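PDB 6B4E: mRNA export factor GLE1 from Saccharomyces cerevisiae, which serves as a nuclear pore complex component in mRNA export, binds inositol hexakisphosphate and acts as an enzyme activator. Local coordinates for residues A[221-225]-A[226-230]; A[251-254]-A[255-258]; A[274-277]-A[278-281]. All coordinates share one frame; numbering follows the deposited sequence.

Contact 1 (A[221-225]-A[226-230])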
# COMPACT_ATOMS: atom_id res chain seq x y z
N ASN A 221 5.05 -8.95 20.38
CA ASN A 221 6.24 -8.20 20.78
C ASN A 221 6.82 -7.37 19.65
O ASN A 221 7.69 -6.52 19.91
CB ASN A 221 7.30 -9.17 21.30
CG ASN A 221 7.60 -10.27 20.31
OD1 ASN A 221 6.75 -11.14 20.06
ND2 ASN A 221 8.79 -10.24 19.73
N LEU A 222 6.37 -7.57 18.40
CA LEU A 222 6.83 -6.78 17.26
C LEU A 222 5.84 -5.72 16.82
O LEU A 222 6.17 -4.92 15.93
CB LEU A 222 7.12 -7.70 16.07
CG LEU A 222 8.22 -8.73 16.32
CD1 LEU A 222 8.38 -9.54 15.07
CD2 LEU A 222 9.55 -8.08 16.72
N ILE A 223 4.65 -5.68 17.41
CA ILE A 223 3.64 -4.69 17.06
C ILE A 223 4.03 -3.36 17.68
O ILE A 223 4.40 -3.29 18.86
CB ILE A 223 2.26 -5.16 17.54
CG1 ILE A 223 1.85 -6.44 16.80
CG2 ILE A 223 1.20 -4.08 17.35
CD1 ILE A 223 1.65 -6.28 15.31
N THR A 224 3.93 -2.30 16.90
CA THR A 224 4.25 -0.95 17.34
C THR A 224 3.09 -0.04 16.97
O THR A 224 2.11 -0.47 16.35
CB THR A 224 5.55 -0.45 16.73
OG1 THR A 224 5.37 -0.27 15.32
CG2 THR A 224 6.67 -1.45 16.97
N ASN A 225 3.20 1.23 17.36
CA ASN A 225 2.13 2.17 17.03
C ASN A 225 1.87 2.21 15.53
O ASN A 225 0.72 2.40 15.11
CB ASN A 225 2.48 3.56 17.53
CG ASN A 225 1.41 4.58 17.21
OD1 ASN A 225 0.25 4.43 17.61
ND2 ASN A 225 1.79 5.64 16.52
N THR A 226 2.92 2.01 14.72
CA THR A 226 2.79 2.17 13.27
C THR A 226 1.81 1.16 12.67
O THR A 226 1.11 1.47 11.71
CB THR A 226 4.15 2.03 12.59
OG1 THR A 226 5.16 2.75 13.34
CG2 THR A 226 4.09 2.56 11.19
N HIS A 227 1.78 -0.06 13.21
CA HIS A 227 0.80 -1.03 12.72
C HIS A 227 -0.61 -0.48 12.86
O HIS A 227 -1.45 -0.65 11.97
CB HIS A 227 0.93 -2.34 13.47
CG HIS A 227 2.20 -3.07 13.19
ND1 HIS A 227 3.35 -2.87 13.93
CD2 HIS A 227 2.51 -3.99 12.25
CE1 HIS A 227 4.31 -3.64 13.46
NE2 HIS A 227 3.83 -4.33 12.44
N PHE A 228 -0.89 0.17 13.98
CA PHE A 228 -2.21 0.71 14.20
C PHE A 228 -2.46 1.91 13.31
O PHE A 228 -3.58 2.10 12.81
CB PHE A 228 -2.40 1.08 15.67
CG PHE A 228 -2.44 -0.11 16.60
CD1 PHE A 228 -3.58 -0.88 16.71
CD2 PHE A 228 -1.33 -0.46 17.34
CE1 PHE A 228 -3.61 -1.98 17.55
CE2 PHE A 228 -1.36 -1.55 18.19
CZ PHE A 228 -2.51 -2.31 18.29
N VAL A 229 -1.44 2.74 13.11
CA VAL A 229 -1.56 3.88 12.21
C VAL A 229 -1.93 3.41 10.81
O VAL A 229 -2.87 3.94 10.20
CB VAL A 229 -0.27 4.71 12.21
CG1 VAL A 229 -0.34 5.80 11.14
CG2 VAL A 229 -0.06 5.35 13.56
N ILE A 230 -1.18 2.46 10.25
CA ILE A 230 -1.46 2.09 8.87
C ILE A 230 -2.81 1.38 8.77
O ILE A 230 -3.50 1.49 7.75
CB ILE A 230 -0.33 1.25 8.26
CG1 ILE A 230 -0.17 -0.10 8.95
CG2 ILE A 230 0.99 2.04 8.28
CD1 ILE A 230 -0.99 -1.22 8.29
O HOH W 1 7.19 1.58 14.46
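His227 holds CG anti to its own carbonyl carbon (chi1 -68°), which swings the imidazole back over the start of helix 225-264 to meet Thr224. The motif is a capping box with Thr224 at the N-cap. Thr224 N gives His227 ND1 a nearly straight hydrogen bond of 3.1 Å, with the donor tilted 25° from the ring plane. Thr224 OG1 accepts a weak bond from Thr226 N, and Thr224 O a weak one from His227 N. Ile223 covers one face of the imidazole. Its CD1 sits 3.9 Å from the centroid of the His227 ring, close to the ring normal, a CH-pi contact. The other methyl branch of Ile223 turns to Phe228, with CG2 3.7 Å from Phe228 CE2. The far nitrogen, His227 NE2, is bonded to Thr144, so both ring nitrogens are engaged and the ring is fixed in rotation. With an alanine here, the backbone N of Thr224 would probably lose its acceptor and a gap would open beneath Ile223 CD1. Asp173 on helix 169-188 holds both Thr226 OG1 and Asn225 ND2, and Asn225 OD1 accepts from Gly272 N. A water bridges the two threonine hydroxyls, 2.7 Å from Thr224 OG1 and donating to Thr226 OG1 at 2.6 Å.

Contact 2 (A[251-254]-A[255-258])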
# COMPACT_ATOMS: atom_id res chain seq x y z
N SER A 251 -16.02 -8.74 8.55
CA SER A 251 -16.45 -8.21 9.84
C SER A 251 -15.68 -8.85 10.98
O SER A 251 -15.28 -8.16 11.93
CB SER A 251 -17.94 -8.43 10.05
OG SER A 251 -18.72 -7.71 9.09
N LYS A 252 -15.48 -10.17 10.94
CA LYS A 252 -14.68 -10.82 11.97
C LYS A 252 -13.28 -10.23 12.02
O LYS A 252 -12.69 -10.08 13.10
CB LYS A 252 -14.61 -12.32 11.72
CG LYS A 252 -15.95 -13.02 11.91
CD LYS A 252 -16.04 -14.33 11.14
CE LYS A 252 -14.97 -15.31 11.54
NZ LYS A 252 -15.12 -16.62 10.81
N LEU A 253 -12.71 -9.91 10.86
CA LEU A 253 -11.33 -9.43 10.85
C LEU A 253 -11.26 -7.98 11.31
O LEU A 253 -10.29 -7.58 11.98
CB LEU A 253 -10.74 -9.62 9.45
CG LEU A 253 -9.24 -9.41 9.26
CD1 LEU A 253 -8.43 -10.02 10.39
CD2 LEU A 253 -8.82 -9.99 7.94
N LEU A 254 -12.28 -7.17 11.00
CA LEU A 254 -12.32 -5.80 11.52
C LEU A 254 -12.48 -5.80 13.03
O LEU A 254 -11.87 -4.97 13.73
CB LEU A 254 -13.46 -5.00 10.88
CG LEU A 254 -13.36 -4.73 9.38
CD1 LEU A 254 -14.43 -3.68 9.02
CD2 LEU A 254 -12.00 -4.24 8.97
N ILE A 255 -13.30 -6.70 13.56
CA ILE A 255 -13.41 -6.83 15.01
C ILE A 255 -12.07 -7.25 15.61
O ILE A 255 -11.68 -6.78 16.68
CB ILE A 255 -14.53 -7.83 15.37
CG1 ILE A 255 -15.88 -7.25 14.93
CG2 ILE A 255 -14.51 -8.17 16.87
CD1 ILE A 255 -17.01 -8.23 14.96
N LEU A 256 -11.35 -8.14 14.93
CA LEU A 256 -10.09 -8.61 15.47
C LEU A 256 -9.08 -7.47 15.57
O LEU A 256 -8.42 -7.31 16.60
CB LEU A 256 -9.54 -9.76 14.64
CG LEU A 256 -8.35 -10.50 15.26
CD1 LEU A 256 -8.75 -11.24 16.55
CD2 LEU A 256 -7.79 -11.46 14.28
N ILE A 257 -8.97 -6.64 14.52
CA ILE A 257 -7.99 -5.54 14.60
C ILE A 257 -8.49 -4.43 15.52
O ILE A 257 -7.70 -3.83 16.26
CB ILE A 257 -7.62 -4.97 13.20
CG1 ILE A 257 -8.82 -4.42 12.40
CG2 ILE A 257 -6.88 -6.00 12.41
CD1 ILE A 257 -8.39 -3.56 11.20
N GLY A 258 -9.78 -4.11 15.47
CA GLY A 258 -10.26 -2.92 16.16
C GLY A 258 -10.53 -3.13 17.64
O GLY A 258 -10.39 -2.19 18.43
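Leu253 and Leu256 lean together along one side of helix 225-264, their side chains slanting across each other. The methyls meet end to end, Leu253 CD1 to Leu256 CD2 4.2 Å. This is i to i+3 packing within an alpha helix of the GLE1 C-terminal region, the all-helical part of the protein that interacts with NUP42, DBP5 and GFD1. Both leucines carry CG anti to the backbone N (Leu253 chi1 -170°), and this shared turn sends the two branched ends out on the same side. There Leu253 packs on Trp209 and Leu212 of helix 206-216, and Leu256 on Cys216.

A second pair, Leu254 and Ile257, meets just as loosely, with Leu254 CD2 4.3 Å from Ile257 CD1. Ile257 places CG1 between its backbone N and carbonyl carbon (chi1 59°). That puts CG1 against the helix backbone, 3.4 Å from Leu254 O. Leu254 itself reaches Trp234, Trp235 and Leu243 of the same helix and Trp283 of helix 271-284. Ile255 lies on the more exposed side, where its CG1 rests 3.2 Å from Ser251 O. Lys252 points away from the following turn. Its NZ bonds Gln249 and the backbone of another protein chain, which also offers an aromatic side chain for a cation-pi contact with Lys252 and apolar side chains that pack on Leu253 and Leu256.

The i to i+4 bonds of the backbone hold these positions. The last of them in this stretch runs from Gly258 N to Leu254 O at 2.9 Å.

Contact 3 (A[274-277]-A[278-281])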
# COMPACT_ATOMS: atom_id res chain seq x y z
N ALA A 274 -5.75 3.99 19.72
CA ALA A 274 -6.92 4.76 20.15
C ALA A 274 -7.78 5.17 18.96
O ALA A 274 -9.01 5.08 19.01
CB ALA A 274 -6.48 5.99 20.94
N ARG A 275 -7.14 5.60 17.87
CA ARG A 275 -7.91 6.01 16.70
C ARG A 275 -8.57 4.81 16.02
O ARG A 275 -9.70 4.92 15.53
CB ARG A 275 -7.03 6.75 15.69
CG ARG A 275 -7.90 7.50 14.69
CD ARG A 275 -7.09 8.42 13.82
NE ARG A 275 -6.64 7.74 12.62
CZ ARG A 275 -7.41 7.53 11.55
NH1 ARG A 275 -6.91 6.91 10.50
NH2 ARG A 275 -8.67 7.94 11.55
N LEU A 276 -7.88 3.67 15.97
CA LEU A 276 -8.50 2.49 15.37
C LEU A 276 -9.72 2.06 16.18
O LEU A 276 -10.74 1.65 15.61
CB LEU A 276 -7.49 1.34 15.29
CG LEU A 276 -7.92 0.13 14.45
CD1 LEU A 276 -8.18 0.53 13.01
CD2 LEU A 276 -6.86 -0.98 14.50
N ARG A 277 -9.64 2.17 17.50
CA ARG A 277 -10.81 1.82 18.31
C ARG A 277 -11.96 2.78 18.04
O ARG A 277 -13.13 2.37 18.03
CB ARG A 277 -10.44 1.80 19.79
CG ARG A 277 -11.65 1.60 20.71
CD ARG A 277 -11.25 1.26 22.13
NE ARG A 277 -10.58 -0.03 22.22
CZ ARG A 277 -11.21 -1.21 22.30
NH1 ARG A 277 -10.50 -2.33 22.39
NH2 ARG A 277 -12.53 -1.27 22.29
N ILE A 278 -11.66 4.07 17.82
CA ILE A 278 -12.72 5.03 17.48
C ILE A 278 -13.38 4.65 16.15
O ILE A 278 -14.61 4.78 16.01
CB ILE A 278 -12.13 6.45 17.43
CG1 ILE A 278 -11.74 6.91 18.85
CG2 ILE A 278 -13.08 7.42 16.75
CD1 ILE A 278 -12.90 7.04 19.81
N LEU A 279 -12.59 4.20 15.17
CA LEU A 279 -13.15 3.75 13.90
C LEU A 279 -14.02 2.51 14.09
O LEU A 279 -15.12 2.41 13.50
CB LEU A 279 -12.03 3.45 12.90
CG LEU A 279 -11.23 4.67 12.42
CD1 LEU A 279 -10.03 4.30 11.63
CD2 LEU A 279 -12.09 5.62 11.58
N LEU A 280 -13.55 1.56 14.90
CA LEU A 280 -14.39 0.40 15.22
C LEU A 280 -15.71 0.86 15.81
O LEU A 280 -16.78 0.38 15.42
CB LEU A 280 -13.67 -0.52 16.21
CG LEU A 280 -14.52 -1.65 16.83
CD1 LEU A 280 -14.48 -2.87 15.97
CD2 LEU A 280 -14.10 -1.98 18.26
N GLU A 281 -15.66 1.81 16.74
CA GLU A 281 -16.87 2.28 17.40
C GLU A 281 -17.83 2.95 16.43
O GLU A 281 -19.05 2.82 16.56
CB GLU A 281 -16.52 3.24 18.54
CG GLU A 281 -15.81 2.58 19.69
CD GLU A 281 -15.25 3.58 20.71
OE1 GLU A 281 -15.42 4.82 20.54
OE2 GLU A 281 -14.66 3.10 21.70
O HOH W 2 -14.87 0.53 22.34
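Arg275 and Leu279 pack one turn apart on helix 271-284, a methyl against a flat charged group. CD1 of Leu279 lies over one face of the Arg275 guanidinium, nearest to NH2 at 3.9 Å, and the two side chains run at a slant to each other. The arginine chain is extended at first and then bends at chi3 (90°), which brings the flat group back over the leucine. Charge is met at another atom: Arg275 NH1 makes a salt bridge with Asp236. Leu276 and Leu279 add a looser apolar pair, CD1 of Leu276 to CD1 of Leu279 4.4 Å.

The polar contact joins Arg277 and Glu281. Their charged ends do not touch, since Arg277 NH2 is 4.9 Å from Glu281 OE2, and the guanidinium and carboxylate planes stand 59° apart. One water links them. It accepts from Arg277 NH2 at 3.0 Å, in the guanidinium plane, and donates to Glu281 OE2 at 2.7 Å. The direct salt bridge of Arg277 NH2 goes to Glu259 instead. Glu281 OE2 also lies 3.5 Å from CG of Arg277, so the carboxylate also touches the aliphatic part of the arginine. The nearby positive charge would probably help keep this carboxylate ionised.

Backbone bonds carry the alpha-helical frame beneath. Ile278 N, Leu279 N, Leu280 N and Glu281 N each donate to the carbonyl four residues earlier, as in Leu280 N to Leu276 O at 2.9 Å.

Helix 271-284 packs against helix 225-264, which precedes it in the chain. Leu276 and Leu279 both rest on Trp235, and both salt bridges reach that same long helix.

In the fold
From the N terminus, contact 1 comes first, where the loop after helix 206-216 turns into helix 225-264. Contact 2 follows further along that helix, and contact 3 lies on the next one, helix 271-284. Each is a local contact within one continuous stretch, so none closes a long loop, and they run in series without nesting or crossing. In space they gather on one side of the chain's centre. Contacts 1 and 2 do not touch. Contact 3 touches both: Leu276 meets Phe228 of contact 1 and the backbone of Ile257 in contact 2, while Leu280 packs on the backbone O of Gly258. Helix 271-284 thus joins two parts of helix 225-264 that lie apart in sequence.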